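Long-range contacts in alpha-1,3-glucanase (Paenibacillus glycanilyticus, PDB 6K0P), which probably hydrolyses the alpha-1,3-glycosidic bonds of alpha-1,3-glucan as the catalytic domain of a family 87 glycoside hydrolase: residues N73-R78 with D168-E173; T86-I91 with K98-V103; V488-M493 with G521-V526. The protein carries 1 engineered substitution. All blocks are in the same frame, centred on the assembly; numbering follows the deposited sequence.

Contact 1: N73-R78 with D168-E173. With CA (calcium ion), chain J.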
loop_
_atom_site.group_PDB
_atom_site.type_symbol
_atom_site.label_atom_id
_atom_site.label_comp_id
_atom_site.label_asym_id
_atom_site.label_seq_id
_atom_site.Cartn_x
_atom_site.Cartn_y
_atom_site.Cartn_z
ATOM N N ASN A 73 14.545 -5.319 -19.111
ATOM C CA ASN A 73 15.794 -4.568 -19.031
ATOM C C ASN A 73 15.957 -3.845 -17.700
ATOM O O ASN A 73 16.961 -3.144 -17.510
ATOM C CB ASN A 73 15.928 -3.546 -20.179
ATOM C CG ASN A 73 14.746 -2.577 -20.264
ATOM O OD1 ASN A 73 13.913 -2.522 -19.382
ATOM N ND2 ASN A 73 14.677 -1.810 -21.353
ATOM N N ALA A 74 15.002 -3.973 -16.781
ATOM C CA ALA A 74 15.031 -3.199 -15.550
ATOM C C ALA A 74 14.507 -4.047 -14.407
ATOM O O ALA A 74 13.673 -4.937 -14.607
ATOM C CB ALA A 74 14.189 -1.928 -15.686
ATOM N N PHE A 75 14.994 -3.748 -13.204
ATOM C CA PHE A 75 14.819 -4.645 -12.066
ATOM C C PHE A 75 14.683 -3.847 -10.783
ATOM O O PHE A 75 15.366 -2.832 -10.599
ATOM C CB PHE A 75 16.018 -5.599 -11.944
ATOM C CG PHE A 75 16.239 -6.419 -13.180
ATOM C CD1 PHE A 75 15.548 -7.607 -13.363
ATOM C CD2 PHE A 75 17.074 -5.967 -14.188
ATOM C CE1 PHE A 75 15.712 -8.344 -14.516
ATOM C CE2 PHE A 75 17.226 -6.696 -15.351
ATOM C CZ PHE A 75 16.556 -7.891 -15.509
ATOM N N VAL A 76 13.833 -4.331 -9.881
ATOM C CA VAL A 76 13.769 -3.811 -8.517
ATOM C C VAL A 76 13.948 -4.981 -7.558
ATOM O O VAL A 76 13.195 -5.963 -7.616
ATOM C CB VAL A 76 12.469 -3.042 -8.227
ATOM C CG1 VAL A 76 12.489 -2.518 -6.787
ATOM C CG2 VAL A 76 12.300 -1.874 -9.214
ATOM N N LEU A 77 14.952 -4.885 -6.690
ATOM C CA LEU A 77 15.251 -5.924 -5.712
ATOM C C LEU A 77 14.790 -5.456 -4.334
ATOM O O LEU A 77 15.364 -4.518 -3.770
ATOM C CB LEU A 77 16.755 -6.195 -5.692
ATOM C CG LEU A 77 17.176 -7.405 -4.865
ATOM C CD1 LEU A 77 16.845 -8.695 -5.629
ATOM C CD2 LEU A 77 18.662 -7.298 -4.565
ATOM N N ARG A 78 13.761 -6.105 -3.786
ATOM C CA ARG A 78 13.375 -5.856 -2.401
ATOM C C ARG A 78 14.236 -6.740 -1.515
ATOM O O ARG A 78 14.305 -7.960 -1.722
ATOM C CB ARG A 78 11.895 -6.146 -2.146
ATOM C CG ARG A 78 11.412 -5.681 -0.761
ATOM C CD ARG A 78 9.907 -5.839 -0.600
ATOM N NE ARG A 78 9.353 -4.984 0.452
ATOM C CZ ARG A 78 8.949 -5.413 1.650
ATOM N NH1 ARG A 78 9.063 -6.698 1.993
ATOM N NH2 ARG A 78 8.433 -4.551 2.516
ATOM N N ASP A 168 14.123 -10.739 -1.011
ATOM C CA ASP A 168 12.701 -11.002 -0.805
ATOM C C ASP A 168 11.982 -11.287 -2.121
ATOM O O ASP A 168 11.318 -12.322 -2.267
ATOM C CB ASP A 168 12.080 -9.803 -0.074
ATOM C CG ASP A 168 10.609 -9.980 0.209
ATOM O OD1 ASP A 168 10.091 -11.093 0.002
ATOM O OD2 ASP A 168 9.961 -9.010 0.655
ATOM N N LEU A 169 12.077 -10.362 -3.071
ATOM C CA LEU A 169 11.424 -10.496 -4.362
ATOM C C LEU A 169 12.202 -9.672 -5.372
ATOM O O LEU A 169 13.024 -8.822 -5.016
ATOM C CB LEU A 169 9.947 -10.048 -4.318
ATOM C CG LEU A 169 9.623 -8.576 -3.976
ATOM C CD1 LEU A 169 9.858 -7.614 -5.151
ATOM C CD2 LEU A 169 8.184 -8.430 -3.509
ATOM N N LEU A 170 11.900 -9.914 -6.642
ATOM C CA LEU A 170 12.456 -9.167 -7.760
ATOM C C LEU A 170 11.309 -8.703 -8.642
ATOM O O LEU A 170 10.473 -9.517 -9.047
ATOM C CB LEU A 170 13.388 -10.081 -8.563
ATOM C CG LEU A 170 14.159 -9.483 -9.741
ATOM C CD1 LEU A 170 15.231 -8.541 -9.214
ATOM C CD2 LEU A 170 14.765 -10.602 -10.591
ATOM N N GLU A 171 11.252 -7.396 -8.924
ATOM C CA GLU A 171 10.418 -6.879 -10.005
ATOM C C GLU A 171 11.237 -6.946 -11.276
ATOM O O GLU A 171 12.429 -6.624 -11.265
ATOM C CB GLU A 171 10.070 -5.400 -9.814
ATOM C CG GLU A 171 9.233 -5.064 -8.626
ATOM C CD GLU A 171 8.950 -3.570 -8.548
ATOM O OE1 GLU A 171 8.946 -2.892 -9.597
ATOM O OE2 GLU A 171 8.727 -3.060 -7.441
ATOM N N THR A 172 10.605 -7.353 -12.374
ATOM C CA THR A 172 11.232 -7.287 -13.693
ATOM C C THR A 172 10.338 -6.492 -14.635
ATOM O O THR A 172 9.113 -6.582 -14.558
ATOM C CB THR A 172 11.538 -8.685 -14.258
ATOM O OG1 THR A 172 10.333 -9.310 -14.723
ATOM C CG2 THR A 172 12.172 -9.561 -13.184
ATOM N N GLU A 173 10.949 -5.685 -15.503
ATOM C CA GLU A 173 10.177 -4.814 -16.379
ATOM C C GLU A 173 10.951 -4.587 -17.668
ATOM O O GLU A 173 12.181 -4.464 -17.655
ATOM C CB GLU A 173 9.890 -3.470 -15.685
ATOM C CG GLU A 173 8.862 -2.606 -16.404
ATOM C CD GLU A 173 8.481 -1.356 -15.626
ATOM O OE1 GLU A 173 8.789 -1.278 -14.415
ATOM O OE2 GLU A 173 7.880 -0.451 -16.236
HETATM CA CA CA J . 9.524 -13.203 -0.632
#

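Contact 2: T86-I91 with K98-V103. With GLC (alpha-D-glucopyranose), chain D.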
loop_
_atom_site.group_PDB
_atom_site.type_symbol
_atom_site.label_atom_id
_atom_site.label_comp_id
_atom_site.label_asym_id
_atom_site.label_seq_id
_atom_site.Cartn_x
_atom_site.Cartn_y
_atom_site.Cartn_z
ATOM N N THR A 86 25.443 0.678 3.446
ATOM C CA THR A 86 25.223 0.726 2.009
ATOM C C THR A 86 26.230 -0.209 1.361
ATOM O O THR A 86 27.280 -0.527 1.931
ATOM C CB THR A 86 25.429 2.132 1.432
ATOM O OG1 THR A 86 26.815 2.491 1.553
ATOM C CG2 THR A 86 24.561 3.154 2.154
ATOM N N GLY A 87 25.895 -0.679 0.170
ATOM C CA GLY A 87 26.805 -1.555 -0.529
ATOM C C GLY A 87 26.173 -2.064 -1.798
ATOM O O GLY A 87 25.279 -1.422 -2.359
ATOM N N THR A 88 26.657 -3.220 -2.256
ATOM C CA THR A 88 26.207 -3.792 -3.515
ATOM C C THR A 88 25.811 -5.254 -3.341
ATOM O O THR A 88 26.197 -5.930 -2.384
ATOM C CB THR A 88 27.283 -3.701 -4.608
ATOM O OG1 THR A 88 28.512 -4.273 -4.127
ATOM C CG2 THR A 88 27.521 -2.243 -5.010
ATOM N N VAL A 89 25.007 -5.723 -4.290
ATOM C CA VAL A 89 24.843 -7.144 -4.557
ATOM C C VAL A 89 24.817 -7.289 -6.072
ATOM O O VAL A 89 24.433 -6.362 -6.792
ATOM C CB VAL A 89 23.594 -7.743 -3.860
ATOM C CG1 VAL A 89 22.306 -7.251 -4.517
ATOM C CG2 VAL A 89 23.659 -9.274 -3.850
ATOM N N SER A 90 25.259 -8.438 -6.568
ATOM C CA SER A 90 25.530 -8.585 -7.989
ATOM C C SER A 90 24.377 -9.230 -8.744
ATOM O O SER A 90 23.630 -10.051 -8.201
ATOM C CB SER A 90 26.788 -9.410 -8.199
ATOM O OG SER A 90 27.884 -8.764 -7.589
ATOM N N ILE A 91 24.243 -8.858 -10.021
ATOM C CA ILE A 91 23.233 -9.434 -10.902
ATOM C C ILE A 91 23.917 -10.071 -12.102
ATOM O O ILE A 91 24.842 -9.486 -12.683
ATOM C CB ILE A 91 22.149 -8.417 -11.325
ATOM C CG1 ILE A 91 21.092 -9.091 -12.207
ATOM C CG2 ILE A 91 22.761 -7.207 -12.044
ATOM C CD1 ILE A 91 19.850 -8.210 -12.460
ATOM N N LYS A 98 26.472 -8.867 -14.882
ATOM C CA LYS A 98 25.947 -7.735 -15.637
ATOM C C LYS A 98 25.882 -6.440 -14.849
ATOM O O LYS A 98 25.646 -5.392 -15.457
ATOM C CB LYS A 98 24.542 -8.031 -16.194
ATOM C CG LYS A 98 24.517 -9.138 -17.246
ATOM C CD LYS A 98 25.310 -8.768 -18.490
ATOM C CE LYS A 98 25.429 -9.986 -19.401
ATOM N NZ LYS A 98 26.086 -9.673 -20.703
ATOM N N GLY A 99 26.048 -6.466 -13.533
ATOM C CA GLY A 99 26.024 -5.217 -12.803
ATOM C C GLY A 99 25.873 -5.441 -11.314
ATOM O O GLY A 99 25.986 -6.565 -10.808
ATOM N N LYS A 100 25.613 -4.336 -10.625
ATOM C CA LYS A 100 25.493 -4.332 -9.176
ATOM C C LYS A 100 24.334 -3.438 -8.780
ATOM O O LYS A 100 24.214 -2.314 -9.274
ATOM C CB LYS A 100 26.794 -3.860 -8.521
ATOM C CG LYS A 100 27.909 -4.911 -8.654
ATOM C CD LYS A 100 29.125 -4.625 -7.815
ATOM C CE LYS A 100 30.196 -5.667 -8.084
ATOM N NZ LYS A 100 29.958 -6.953 -7.353
ATOM N N PHE A 101 23.462 -3.953 -7.918
ATOM C CA PHE A 101 22.453 -3.116 -7.288
ATOM C C PHE A 101 23.106 -2.308 -6.176
ATOM O O PHE A 101 23.983 -2.805 -5.463
ATOM C CB PHE A 101 21.390 -3.983 -6.619
ATOM C CG PHE A 101 20.429 -4.641 -7.567
ATOM C CD1 PHE A 101 19.269 -3.990 -7.981
ATOM C CD2 PHE A 101 20.671 -5.924 -8.020
ATOM C CE1 PHE A 101 18.378 -4.615 -8.847
ATOM C CE2 PHE A 101 19.783 -6.558 -8.880
ATOM C CZ PHE A 101 18.632 -5.902 -9.284
ATOM N N ASN A 102 22.638 -1.074 -6.002
ATOM C CA ASN A 102 22.999 -0.249 -4.854
ATOM C C ASN A 102 21.967 -0.532 -3.766
ATOM O O ASN A 102 20.817 -0.085 -3.857
ATOM C CB ASN A 102 22.996 1.225 -5.270
ATOM C CG ASN A 102 23.331 2.179 -4.125
ATOM O OD1 ASN A 102 22.899 1.994 -2.988
ATOM N ND2 ASN A 102 24.078 3.222 -4.436
ATOM N N VAL A 103 22.369 -1.296 -2.753
ATOM C CA VAL A 103 21.488 -1.682 -1.656
ATOM C C VAL A 103 21.830 -0.845 -0.435
ATOM O O VAL A 103 22.987 -0.473 -0.207
ATOM C CB VAL A 103 21.549 -3.193 -1.349
ATOM C CG1 VAL A 103 21.032 -3.986 -2.540
ATOM C CG2 VAL A 103 22.966 -3.624 -1.000
HETATM C C1 GLC D . 21.098 5.660 -3.975
HETATM C C2 GLC D . 20.693 5.015 -2.655
HETATM C C3 GLC D . 19.663 5.841 -1.898
HETATM C C4 GLC D . 20.228 7.240 -1.742
HETATM C C5 GLC D . 20.665 7.785 -3.092
HETATM C C6 GLC D . 21.211 9.194 -2.896
HETATM O O2 GLC D . 20.280 3.683 -2.876
HETATM O O3 GLC D . 19.546 5.289 -0.625
HETATM O O4 GLC D . 19.276 8.148 -1.209
HETATM O O5 GLC D . 21.617 6.929 -3.709
HETATM O O6 GLC D . 22.426 9.150 -2.166
#

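Contact 3: V488-M493 with G521-V526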
loop_
_atom_site.group_PDB
_atom_site.type_symbol
_atom_site.label_atom_id
_atom_site.label_comp_id
_atom_site.label_asym_id
_atom_site.label_seq_id
_atom_site.Cartn_x
_atom_site.Cartn_y
_atom_site.Cartn_z
ATOM N N VAL A 488 -3.985 -14.358 8.736
ATOM C CA VAL A 488 -3.226 -14.584 9.968
ATOM C C VAL A 488 -4.085 -15.290 11.012
ATOM O O VAL A 488 -3.642 -16.251 11.657
ATOM C CB VAL A 488 -2.637 -13.262 10.495
ATOM C CG1 VAL A 488 -1.851 -13.499 11.793
ATOM C CG2 VAL A 488 -1.738 -12.640 9.436
ATOM N N TYR A 489 -5.334 -14.842 11.174
ATOM C CA TYR A 489 -6.219 -15.351 12.215
ATOM C C TYR A 489 -7.587 -15.772 11.689
ATOM O O TYR A 489 -8.032 -16.897 11.956
ATOM C CB TYR A 489 -6.425 -14.279 13.282
ATOM C CG TYR A 489 -5.184 -13.916 14.062
ATOM C CD1 TYR A 489 -4.464 -14.884 14.750
ATOM C CD2 TYR A 489 -4.747 -12.596 14.134
ATOM C CE1 TYR A 489 -3.334 -14.548 15.481
ATOM C CE2 TYR A 489 -3.625 -12.250 14.860
ATOM C CZ TYR A 489 -2.925 -13.232 15.534
ATOM O OH TYR A 489 -1.809 -12.895 16.262
ATOM N N PHE A 490 -8.277 -14.878 10.974
ATOM C CA PHE A 490 -9.682 -15.077 10.622
ATOM C C PHE A 490 -9.950 -14.548 9.222
ATOM O O PHE A 490 -9.257 -13.657 8.740
ATOM C CB PHE A 490 -10.670 -14.355 11.576
ATOM C CG PHE A 490 -10.166 -14.183 12.987
ATOM C CD1 PHE A 490 -10.136 -15.256 13.870
ATOM C CD2 PHE A 490 -9.752 -12.938 13.439
ATOM C CE1 PHE A 490 -9.674 -15.090 15.170
ATOM C CE2 PHE A 490 -9.291 -12.763 14.741
ATOM C CZ PHE A 490 -9.258 -13.843 15.609
ATOM N N GLY A 491 -11.003 -15.068 8.591
ATOM C CA GLY A 491 -11.445 -14.527 7.321
ATOM C C GLY A 491 -12.225 -13.239 7.499
ATOM O O GLY A 491 -11.806 -12.174 7.029
ATOM N N LEU A 492 -13.362 -13.319 8.188
ATOM C CA LEU A 492 -14.246 -12.178 8.398
ATOM C C LEU A 492 -14.423 -11.973 9.895
ATOM O O LEU A 492 -14.680 -12.934 10.627
ATOM C CB LEU A 492 -15.614 -12.442 7.753
ATOM C CG LEU A 492 -15.579 -12.878 6.290
ATOM C CD1 LEU A 492 -16.960 -13.334 5.792
ATOM C CD2 LEU A 492 -15.041 -11.734 5.433
ATOM N N MET A 493 -14.286 -10.731 10.350
ATOM C CA MET A 493 -14.344 -10.416 11.770
ATOM C C MET A 493 -15.341 -9.278 11.963
ATOM O O MET A 493 -15.117 -8.162 11.482
ATOM C CB MET A 493 -12.953 -10.026 12.270
ATOM C CG MET A 493 -12.899 -9.579 13.719
ATOM S SD MET A 493 -11.172 -9.416 14.220
ATOM C CE MET A 493 -11.233 -7.968 15.276
ATOM N N GLY A 521 -12.863 -19.236 10.403
ATOM C CA GLY A 521 -13.303 -18.592 9.177
ATOM C C GLY A 521 -13.967 -17.259 9.451
ATOM O O GLY A 521 -13.639 -16.246 8.828
ATOM N N ILE A 522 -14.907 -17.244 10.394
ATOM C CA ILE A 522 -15.659 -16.053 10.770
ATOM C C ILE A 522 -15.580 -15.909 12.281
ATOM O O ILE A 522 -15.778 -16.888 13.009
ATOM C CB ILE A 522 -17.129 -16.171 10.319
ATOM C CG1 ILE A 522 -17.200 -16.300 8.795
ATOM C CG2 ILE A 522 -17.961 -14.983 10.836
ATOM C CD1 ILE A 522 -18.528 -16.788 8.280
ATOM N N LYS A 523 -15.269 -14.704 12.756
ATOM C CA LYS A 523 -15.308 -14.407 14.183
ATOM C C LYS A 523 -16.300 -13.282 14.432
ATOM O O LYS A 523 -16.187 -12.199 13.839
ATOM C CB LYS A 523 -13.936 -14.020 14.735
ATOM C CG LYS A 523 -14.013 -13.656 16.223
ATOM C CD LYS A 523 -12.637 -13.548 16.863
ATOM C CE LYS A 523 -12.737 -13.083 18.315
ATOM N NZ LYS A 523 -11.390 -12.955 18.969
ATOM N N LEU A 524 -17.283 -13.549 15.288
ATOM C CA LEU A 524 -18.104 -12.502 15.880
ATOM C C LEU A 524 -17.442 -12.146 17.206
ATOM O O LEU A 524 -17.396 -12.972 18.124
ATOM C CB LEU A 524 -19.540 -12.996 16.066
ATOM C CG LEU A 524 -20.206 -13.685 14.868
ATOM C CD1 LEU A 524 -21.660 -14.079 15.203
ATOM C CD2 LEU A 524 -20.183 -12.823 13.604
ATOM N N VAL A 525 -16.876 -10.946 17.293
ATOM C CA VAL A 525 -16.122 -10.566 18.483
ATOM C C VAL A 525 -17.085 -10.442 19.658
ATOM O O VAL A 525 -18.058 -9.682 19.604
ATOM C CB VAL A 525 -15.338 -9.267 18.246
ATOM C CG1 VAL A 525 -14.548 -8.867 19.507
ATOM C CG2 VAL A 525 -14.407 -9.431 17.038
ATOM N N VAL A 526 -16.808 -11.187 20.729
ATOM C CA VAL A 526 -17.680 -11.221 21.901
ATOM C C VAL A 526 -17.250 -10.209 22.952
ATOM O O VAL A 526 -18.086 -9.520 23.544
ATOM C CB VAL A 526 -17.704 -12.657 22.468
ATOM C CG1 VAL A 526 -18.497 -12.709 23.774
ATOM C CG2 VAL A 526 -18.294 -13.608 21.461
#

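Contact 1: N73-R78 with D168-E173
Arg78 and Asp168 lie side by side at one end of an antiparallel strand pair. Asp168 CG, anti to the backbone N (chi1 -179°), sets the carboxylate beside Arg78, and OD2 receives Arg78 NH1 at 2.8 Å in the guanidinium plane. This salt bridge probably helps to hold Asp168 OD1 on the calcium ion, 2.3 Å away. Aspartate suits the place because its two oxygens can be shared between metal and arginine, while its backbone O gives calcium a second ligand; Glu23, Glu25, Ser50 and Ser53 complete the site. An alanine at Arg78 would probably leave Asp168 OD2 and Glu48 O without this donor and the carboxylate freer to turn. Packing is tightest mid-strand, where branched Val76 presents CB and both methyls to Glu171, whose CD lies 3.6 Å from Val76 CB. Contacts are looser on the face of Phe75 and Leu77 (Phe75 CD1 to Thr172 CG2 3.9 Å), apolar residues suited to packing on the domain's other sheet. Classic beta bulges close both ends. Strand 72-80 runs between strands 165-173 and 137-143, and Glu171 forms salt bridges with Lys326 and Arg350, Glu173 with Arg324.

Contact 2: T86-I91 with K98-V103
Lys100 lies across Thr88 and ends on Ser90, and each step of its chain has a partner. Its CB sits 3.9 Å from Thr88 CG2, beside the carbonyl O of Val89. CG passes 4.0 Å from Ser90 OG, CD rests 3.8 Å from Thr88 OG1, CE lies 3.9 Å from Ser90 OG, and the bend at the last torsion (chi4 -80°) brings NZ round to donate a hydrogen bond to Ser90 OG at 2.8 Å. A long lysine suits the place because its methylenes can cover a threonine while its ammonium group reaches Asp161, which forms a salt bridge with NZ and also holds Thr88 OG1 and Ser90 OG. The small serine can thus join two polar partners on a buried part of the strand.

The other face of the pair is apolar. Val89 and Phe101 lie side by side, Val89 CG1 stands 4.0 Å from Val103 CG1, and Ile91 CB comes 3.9 Å from Phe101 CE2. These branched and aromatic groups pack on Leu77 and Phe75 of strand 72-80 and on Ile155 and Ile153 of strand 152-156.

At the end nearer the turn, Ile91 O accepts a firm bond from Lys98 N and a weak one from Gly99 N, a classic beta bulge. Gly99 has backbone angles at which a CB would be jammed against the carbonyl O of Lys98, so only glycine fits comfortably. At the other end Asn102, its amide able to donate and accept, takes a weak hydrogen bond on OD1 from glucose O2 at 3.1 Å; Lys106 holds the same sugar. The whole is a bulged beta hairpin whose second strand, outermost in its four-stranded sheet, carries part of a glycan-binding pocket.

Contact 3: V488-M493 with G521-V526
Leu492 and Ile522 are paired in parallel, and the backbone bonds around them carry the polar part of the contact. Leu492 N donates to Gly521 O at 3.0 Å, lying in the plane of that carbonyl, and Lys523 N gives a straighter bond of 2.8 Å to Leu492 O. Gly521 O also takes a weak bond from Gly491 N, so one carbonyl serves two consecutive amides where the chain turns a corner. Gly491 suits that corner, since a CB there would clash with Gly521 O. Two CA-H...O contacts, Ile522 CA to Leu492 O and Met493 CA to Lys523 O, follow the same parallel register.

The aromatic contact is a CH-pi interaction. Lys523 is extended from CG to its tip, its first torsion setting CG anti to the backbone N (chi1 178°), and CD comes to 3.9 Å from the centroid of the Phe490 ring, over the face but offset toward the rim. The opposite face is covered by Tyr489 CB, so the flat ring of phenylalanine suits its place by offering both sides to aliphatic groups.

Apolar contacts flank it. The unbranched Met493 reaches across to Val525: its CG meets Val525 CG2 at 3.6 Å, and Met493 CE lies 3.9 Å from the same methyl. On the other face of the pair, Leu492 CD1 and Ile522 CG1 are 4.2 Å apart, apolar branches stacked in successive coils.

The one charge here, Lys523 NZ, has its salt-bridge partner in Asp454, beyond the two segments. The chemistry is therefore that of neighbouring coils of a parallel beta-helix: main-chain bonds set the register, hydrophobic side chains and lysine methylenes fill the space between coils, and the lysine carries its charge past the ring to an acid.

How the contacts relate
Contacts 1 and 2 belong to the N-terminal D1 region and contact 3 to the D2 region, which follows it along the chain. Contact 2 is nested inside the long loop closed by contact 1, and their centres are 12 Å apart. The two touch through apolar side chains, making a sandwich of two antiparallel sheets in D1, consistent with its galactose-binding-domain clan. Contact 3 lies about 35 Å from contact 1 and 43 Å from contact 2, centre to centre, on parallel coils of the beta-helix. D1 rests on that helix through the salt bridges of contact 1, so the calcium-bearing sandwich and the coils form one connected body.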